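Local coordinates for protein acyl-CoA hydrolase (Bacillus halodurans, PDB 1VPM) that probably hydrolyses the thioester bond of long-chain fatty acyl-CoA molecules, as a hotdog-fold thioesterase that binds coenzyme A, at residues S79-F91 and Y103-R116. Numbering follows the deposited sequence.
With COA (coenzyme A), chain D.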
loop_
_atom_site.group_PDB
_atom_site.type_symbol
_atom_site.label_atom_id
_atom_site.label_comp_id
_atom_site.label_asym_id
_atom_site.label_seq_id
_atom_site.Cartn_x
_atom_site.Cartn_y
_atom_site.Cartn_z
ATOM N N SER A 79 19.899 13.349 -1.101
ATOM C CA SER A 79 18.497 12.982 -1.253
ATOM C C SER A 79 18.313 12.097 -2.461
ATOM O O SER A 79 19.251 11.773 -3.210
ATOM C CB SER A 79 17.674 14.233 -1.405
ATOM O OG SER A 79 18.190 15.028 -2.458
ATOM N N ALA A 80 17.105 11.621 -2.625
ATOM C CA ALA A 80 16.740 11.003 -3.832
ATOM C C ALA A 80 15.396 11.633 -4.126
ATOM O O ALA A 80 14.719 12.130 -3.216
ATOM C CB ALA A 80 16.659 9.502 -3.649
ATOM N N THR A 81 15.042 11.642 -5.376
ATOM C CA THR A 81 13.835 12.270 -5.859
ATOM C C THR A 81 13.110 11.354 -6.792
ATOM O O THR A 81 13.624 10.309 -7.186
ATOM C CB THR A 81 14.174 13.610 -6.576
ATOM O OG1 THR A 81 14.831 13.338 -7.814
ATOM C CG2 THR A 81 15.107 14.423 -5.719
ATOM N N VAL A 82 11.899 11.736 -7.171
ATOM C CA VAL A 82 11.031 10.900 -7.982
ATOM C C VAL A 82 11.598 10.344 -9.314
ATOM O O VAL A 82 12.154 11.071 -10.136
ATOM C CB VAL A 82 9.692 11.606 -8.227
ATOM C CG1 VAL A 82 8.803 10.813 -9.160
ATOM C CG2 VAL A 82 8.983 11.811 -6.910
ATOM N N GLY A 83 11.456 9.024 -9.488
ATOM C CA GLY A 83 11.831 8.357 -10.721
ATOM C C GLY A 83 13.273 7.919 -10.671
ATOM O O GLY A 83 13.710 7.150 -11.552
ATOM N N ASP A 84 14.007 8.419 -9.669
ATOM C CA ASP A 84 15.300 7.881 -9.319
ATOM C C ASP A 84 15.127 6.509 -8.782
ATOM O O ASP A 84 14.030 6.066 -8.409
ATOM C CB ASP A 84 16.005 8.669 -8.215
ATOM C CG ASP A 84 16.491 9.998 -8.643
ATOM O OD1 ASP A 84 16.493 10.255 -9.874
ATOM O OD2 ASP A 84 16.916 10.772 -7.728
ATOM N N ALA A 85 16.247 5.813 -8.709
ATOM C CA ALA A 85 16.178 4.501 -8.107
ATOM C C ALA A 85 17.095 4.545 -6.901
ATOM O O ALA A 85 18.190 5.166 -6.917
ATOM C CB ALA A 85 16.649 3.462 -9.023
ATOM N N LEU A 86 16.673 3.853 -5.868
ATOM C CA LEU A 86 17.490 3.636 -4.708
ATOM C C LEU A 86 18.049 2.247 -4.746
ATOM O O LEU A 86 17.307 1.298 -4.933
ATOM C CB LEU A 86 16.683 3.765 -3.433
ATOM C CG LEU A 86 16.288 5.083 -2.823
ATOM C CD1 LEU A 86 15.549 4.760 -1.488
ATOM C CD2 LEU A 86 17.517 5.927 -2.511
ATOM N N GLU A 87 19.347 2.136 -4.497
ATOM C CA GLU A 87 20.084 0.884 -4.494
ATOM C C GLU A 87 20.589 0.649 -3.048
ATOM O O GLU A 87 21.294 1.472 -2.542
ATOM C CB GLU A 87 21.290 1.003 -5.406
ATOM C CG GLU A 87 20.955 1.520 -6.823
ATOM C CD GLU A 87 22.224 1.809 -7.692
ATOM O OE1 GLU A 87 23.366 1.915 -7.122
ATOM O OE2 GLU A 87 22.039 1.921 -8.937
ATOM N N LEU A 88 20.275 -0.504 -2.508
ATOM C CA LEU A 88 20.688 -0.856 -1.179
ATOM C C LEU A 88 21.499 -2.151 -1.204
ATOM O O LEU A 88 21.163 -3.073 -2.001
ATOM C CB LEU A 88 19.463 -1.045 -0.271
ATOM C CG LEU A 88 18.530 0.171 -0.021
ATOM C CD1 LEU A 88 17.299 0.049 -0.927
ATOM C CD2 LEU A 88 18.119 0.210 1.412
ATOM N N GLU A 89 22.486 -2.210 -0.303
ATOM C CA GLU A 89 23.283 -3.424 -0.133
ATOM C C GLU A 89 23.563 -3.636 1.331
ATOM O O GLU A 89 23.976 -2.708 1.996
ATOM C CB GLU A 89 24.603 -3.309 -0.905
ATOM C CG GLU A 89 25.474 -4.558 -0.810
ATOM C CD GLU A 89 26.836 -4.401 -1.455
ATOM O OE1 GLU A 89 27.235 -3.302 -1.889
ATOM O OE2 GLU A 89 27.528 -5.417 -1.556
ATOM N N GLY A 90 23.355 -4.843 1.795
ATOM C CA GLY A 90 23.548 -5.191 3.176
ATOM C C GLY A 90 24.394 -6.454 3.300
ATOM O O GLY A 90 24.331 -7.332 2.413
ATOM N N PHE A 91 25.165 -6.514 4.361
ATOM C CA PHE A 91 25.818 -7.759 4.773
ATOM C C PHE A 91 26.160 -7.774 6.238
ATOM O O PHE A 91 26.329 -6.733 6.869
ATOM C CB PHE A 91 27.048 -8.041 3.910
ATOM C CG PHE A 91 27.980 -6.896 3.757
ATOM C CD1 PHE A 91 27.843 -5.999 2.703
ATOM C CD2 PHE A 91 29.061 -6.764 4.599
ATOM C CE1 PHE A 91 28.756 -4.981 2.532
ATOM C CE2 PHE A 91 29.977 -5.750 4.423
ATOM C CZ PHE A 91 29.824 -4.872 3.370
ATOM N N TYR A 103 25.716 -4.166 8.214
ATOM C CA TYR A 103 26.052 -2.911 7.519
ATOM C C TYR A 103 25.180 -2.784 6.282
ATOM O O TYR A 103 25.024 -3.734 5.499
ATOM C CB TYR A 103 27.552 -2.915 7.155
ATOM C CG TYR A 103 27.942 -1.851 6.145
ATOM C CD1 TYR A 103 28.168 -0.543 6.534
ATOM C CD2 TYR A 103 28.046 -2.164 4.777
ATOM C CE1 TYR A 103 28.532 0.439 5.584
ATOM C CE2 TYR A 103 28.428 -1.214 3.845
ATOM C CZ TYR A 103 28.624 0.077 4.222
ATOM O OH TYR A 103 28.991 0.966 3.249
ATOM N N VAL A 104 24.620 -1.595 6.092
ATOM C CA VAL A 104 23.840 -1.267 4.929
ATOM C C VAL A 104 24.364 0.021 4.300
ATOM O O VAL A 104 24.499 1.002 4.961
ATOM C CB VAL A 104 22.340 -1.133 5.263
ATOM C CG1 VAL A 104 21.539 -0.812 4.024
ATOM C CG2 VAL A 104 21.777 -2.426 5.866
ATOM N N ARG A 105 24.508 0.006 2.967
ATOM C CA ARG A 105 24.819 1.212 2.176
ATOM C C ARG A 105 23.685 1.460 1.206
ATOM O O ARG A 105 23.120 0.525 0.585
ATOM C CB ARG A 105 26.155 1.128 1.469
ATOM C CG ARG A 105 26.510 -0.152 0.755
ATOM C CD ARG A 105 27.829 0.051 -0.045
ATOM N NE ARG A 105 28.465 -1.228 -0.338
ATOM C CZ ARG A 105 29.680 -1.571 0.100
ATOM N NH1 ARG A 105 30.395 -0.780 0.890
ATOM N NH2 ARG A 105 30.169 -2.753 -0.217
ATOM N N VAL A 106 23.367 2.736 1.043
ATOM C CA VAL A 106 22.287 3.172 0.158
ATOM C C VAL A 106 22.844 4.235 -0.820
ATOM O O VAL A 106 23.514 5.193 -0.426
ATOM C CB VAL A 106 21.125 3.779 0.962
ATOM C CG1 VAL A 106 20.023 4.196 0.015
ATOM C CG2 VAL A 106 20.627 2.839 2.070
ATOM N N HIS A 107 22.581 4.034 -2.109
ATOM C CA HIS A 107 22.925 4.996 -3.188
ATOM C C HIS A 107 21.657 5.340 -3.939
ATOM O O HIS A 107 20.705 4.544 -3.969
ATOM C CB HIS A 107 23.898 4.396 -4.217
ATOM C CG HIS A 107 25.288 4.232 -3.695
ATOM N ND1 HIS A 107 25.650 3.190 -2.864
ATOM C CD2 HIS A 107 26.395 4.983 -3.885
ATOM C CE1 HIS A 107 26.938 3.315 -2.567
ATOM N NE2 HIS A 107 27.415 4.391 -3.181
ATOM N N SER A 108 21.638 6.545 -4.500
ATOM C CA SER A 108 20.620 6.909 -5.492
ATOM C C SER A 108 21.220 6.774 -6.869
ATOM O O SER A 108 22.395 7.080 -7.069
ATOM C CB SER A 108 20.112 8.332 -5.289
ATOM O OG SER A 108 21.211 9.235 -5.285
ATOM N N ASN A 109 20.418 6.322 -7.799
ATOM C CA ASN A 109 20.765 6.310 -9.189
ATOM C C ASN A 109 19.853 7.299 -9.928
ATOM O O ASN A 109 18.653 7.118 -9.993
ATOM C CB ASN A 109 20.636 4.913 -9.745
ATOM C CG ASN A 109 21.502 4.707 -10.932
ATOM O OD1 ASN A 109 21.679 5.620 -11.758
ATOM N ND2 ASN A 109 22.082 3.518 -11.033
ATOM N N ASN A 110 20.427 8.400 -10.391
ATOM C CA ASN A 110 19.667 9.420 -11.106
ATOM C C ASN A 110 19.217 8.881 -12.477
ATOM O O ASN A 110 20.043 8.525 -13.312
ATOM C CB ASN A 110 20.537 10.644 -11.284
ATOM C CG ASN A 110 19.810 11.796 -11.869
ATOM O OD1 ASN A 110 19.250 11.719 -12.941
ATOM N ND2 ASN A 110 19.824 12.898 -11.166
ATOM N N LEU A 111 17.924 8.757 -12.651
ATOM C CA LEU A 111 17.523 8.028 -13.859
ATOM C C LEU A 111 17.690 8.889 -15.120
ATOM O O LEU A 111 17.801 8.336 -16.173
ATOM C CB LEU A 111 16.201 7.216 -13.690
ATOM C CG LEU A 111 16.226 6.058 -12.622
ATOM C CD1 LEU A 111 14.909 5.179 -12.419
ATOM C CD2 LEU A 111 17.355 5.081 -12.740
ATOM N N LEU A 112 17.872 10.200 -15.014
ATOM C CA LEU A 112 18.191 11.025 -16.220
ATOM C C LEU A 112 19.682 11.048 -16.608
ATOM O O LEU A 112 20.010 11.008 -17.760
ATOM C CB LEU A 112 17.708 12.458 -16.047
ATOM C CG LEU A 112 16.198 12.689 -15.949
ATOM C CD1 LEU A 112 15.968 14.216 -15.908
ATOM C CD2 LEU A 112 15.409 12.031 -17.095
ATOM N N THR A 113 20.590 11.100 -15.647
ATOM C CA THR A 113 22.032 11.234 -15.924
ATOM C C THR A 113 22.855 9.992 -15.720
ATOM O O THR A 113 24.002 9.902 -16.195
ATOM C CB THR A 113 22.664 12.319 -14.991
ATOM O OG1 THR A 113 22.691 11.855 -13.622
ATOM C CG2 THR A 113 21.879 13.569 -15.103
ATOM N N GLY A 114 22.318 9.061 -14.956
ATOM C CA GLY A 114 23.023 7.865 -14.571
ATOM C C GLY A 114 23.978 8.033 -13.413
ATOM O O GLY A 114 24.634 7.082 -13.039
ATOM N N GLU A 115 24.010 9.226 -12.820
ATOM C CA GLU A 115 24.883 9.505 -11.687
ATOM C C GLU A 115 24.491 8.708 -10.414
ATOM O O GLU A 115 23.315 8.709 -10.076
ATOM C CB GLU A 115 24.865 11.012 -11.366
ATOM C CG GLU A 115 25.941 11.434 -10.262
ATOM C CD GLU A 115 25.867 12.950 -9.782
ATOM O OE1 GLU A 115 24.880 13.686 -10.087
ATOM O OE2 GLU A 115 26.832 13.401 -9.081
ATOM N N ARG A 116 25.453 8.022 -9.785
ATOM C CA ARG A 116 25.233 7.347 -8.509
ATOM C C ARG A 116 25.812 8.181 -7.382
ATOM O O ARG A 116 26.983 8.607 -7.431
ATOM C CB ARG A 116 25.871 5.955 -8.463
ATOM C CG ARG A 116 25.045 4.846 -8.885
ATOM C CD ARG A 116 25.863 3.587 -8.887
ATOM N NE ARG A 116 25.850 2.778 -7.661
ATOM C CZ ARG A 116 26.828 2.681 -6.768
ATOM N NH1 ARG A 116 27.953 3.385 -6.875
ATOM N NH2 ARG A 116 26.684 1.856 -5.740
HETATM N N1A COA D . 22.678 15.671 11.183
HETATM C C2A COA D . 22.215 16.725 11.916
HETATM N N3A COA D . 22.192 18.008 11.343
HETATM C C4A COA D . 22.618 18.189 10.059
HETATM C C5A COA D . 23.107 17.110 9.303
HETATM C C6A COA D . 23.147 15.832 9.869
HETATM N N6A COA D . 23.749 14.833 9.199
HETATM N N7A COA D . 23.484 17.594 8.078
HETATM C C8A COA D . 23.238 18.934 8.050
HETATM N N9A COA D . 22.714 19.306 9.263
HETATM C C1B COA D . 22.143 20.601 9.581
HETATM C C2B COA D . 23.226 21.656 9.603
HETATM O O2B COA D . 23.944 21.605 10.807
HETATM C C3B COA D . 22.402 22.921 9.426
HETATM O O3B COA D . 22.037 23.338 10.731
HETATM P P3B COA D . 21.729 24.849 11.139
HETATM O O7A COA D . 22.974 25.446 11.660
HETATM O O8A COA D . 20.709 24.969 12.198
HETATM O O9A COA D . 21.155 25.520 9.924
HETATM C C4B COA D . 21.235 22.451 8.546
HETATM O O4B COA D . 21.323 21.024 8.522
HETATM C C5B COA D . 21.305 22.938 7.096
HETATM O O5B COA D . 22.551 22.511 6.546
HETATM P P1A COA D . 23.564 23.488 5.710
HETATM O O1A COA D . 24.991 23.119 6.060
HETATM O O2A COA D . 23.231 24.952 5.917
HETATM O O3A COA D . 23.259 23.203 4.152
HETATM P P2A COA D . 23.363 21.798 3.353
HETATM O O4A COA D . 24.638 21.073 3.756
HETATM O O5A COA D . 23.225 22.142 1.879
HETATM O O6A COA D . 22.053 20.932 3.779
HETATM C CBP COA D . 21.084 18.802 4.268
HETATM C CCP COA D . 22.126 19.841 4.683
HETATM C CDP COA D . 20.799 17.859 5.442
HETATM C CEP COA D . 19.798 19.579 3.915
HETATM C CAP COA D . 21.616 18.007 3.040
HETATM O OAP COA D . 22.857 17.339 3.238
HETATM C C9P COA D . 20.558 17.032 2.558
HETATM O O9P COA D . 19.542 17.563 1.739
HETATM N N8P COA D . 20.573 15.738 2.914
HETATM C C7P COA D . 19.504 14.907 2.397
HETATM C C6P COA D . 18.209 15.097 3.194
HETATM C C5P COA D . 17.131 14.159 2.692
HETATM O O5P COA D . 16.706 14.305 1.527
HETATM N N4P COA D . 16.702 13.203 3.522
HETATM C C3P COA D . 15.635 12.312 3.150
HETATM C C2P COA D . 16.023 10.912 2.673
HETATM S S1P COA D . 17.423 10.664 1.500
HETATM O O HOH W 1 21.256 9.879 -2.851
HETATM O O HOH W 2 24.293 0.770 -2.197
HETATM O O HOH W 3 30.109 -5.295 -2.096
#
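Glu-87 and His-107 face each other as a hydrogen-bonded pair in the antiparallel beta hairpin of strands 85-95 and 99-109, part of the hotdog-fold sheet. Leu-86, Leu-88, Val-104 and Val-106 point to the sheet face packed on helix 43-62; Leu-88 and Val-106 lie side by side, CD2 3.7 Å from CG2. Glu-87, Glu-89, Arg-105, His-107 and Asn-109 point to the other face, together with Ala-85 and the Phe-91 and Tyr-103 rings. With CG anti to its carbonyl carbon and the chain extended beyond, Glu-87 spreads its carboxylate between two donors. OE1 takes Arg-116 NE on its syn lone pair at 2.7 Å, a salt bridge. OE2 accepts a hydrogen bond from Asn-109 ND2 at 2.6 Å, the amide turned 74° from the carboxylate. Cut back to alanine, Glu-87 would probably leave the Arg-116 charge without this mate and the Asn-109 amide freer to turn. The Arg-116 guanidinium also lies over the His-107 ring, NH2 3.3 Å above the ring plane and over its centre. Glu-89 and Arg-105 run alongside each other; Glu-89 OE2 also pairs with Arg-23 and Arg-105 NH1 with Glu-147, both salt bridges. Phe-91 and Tyr-103 meet obliquely, planes at 55°. Arg-105 NE reaches Glu-89 OE1 at 2.9 Å, almost straight (171°), from above the carboxylate plane.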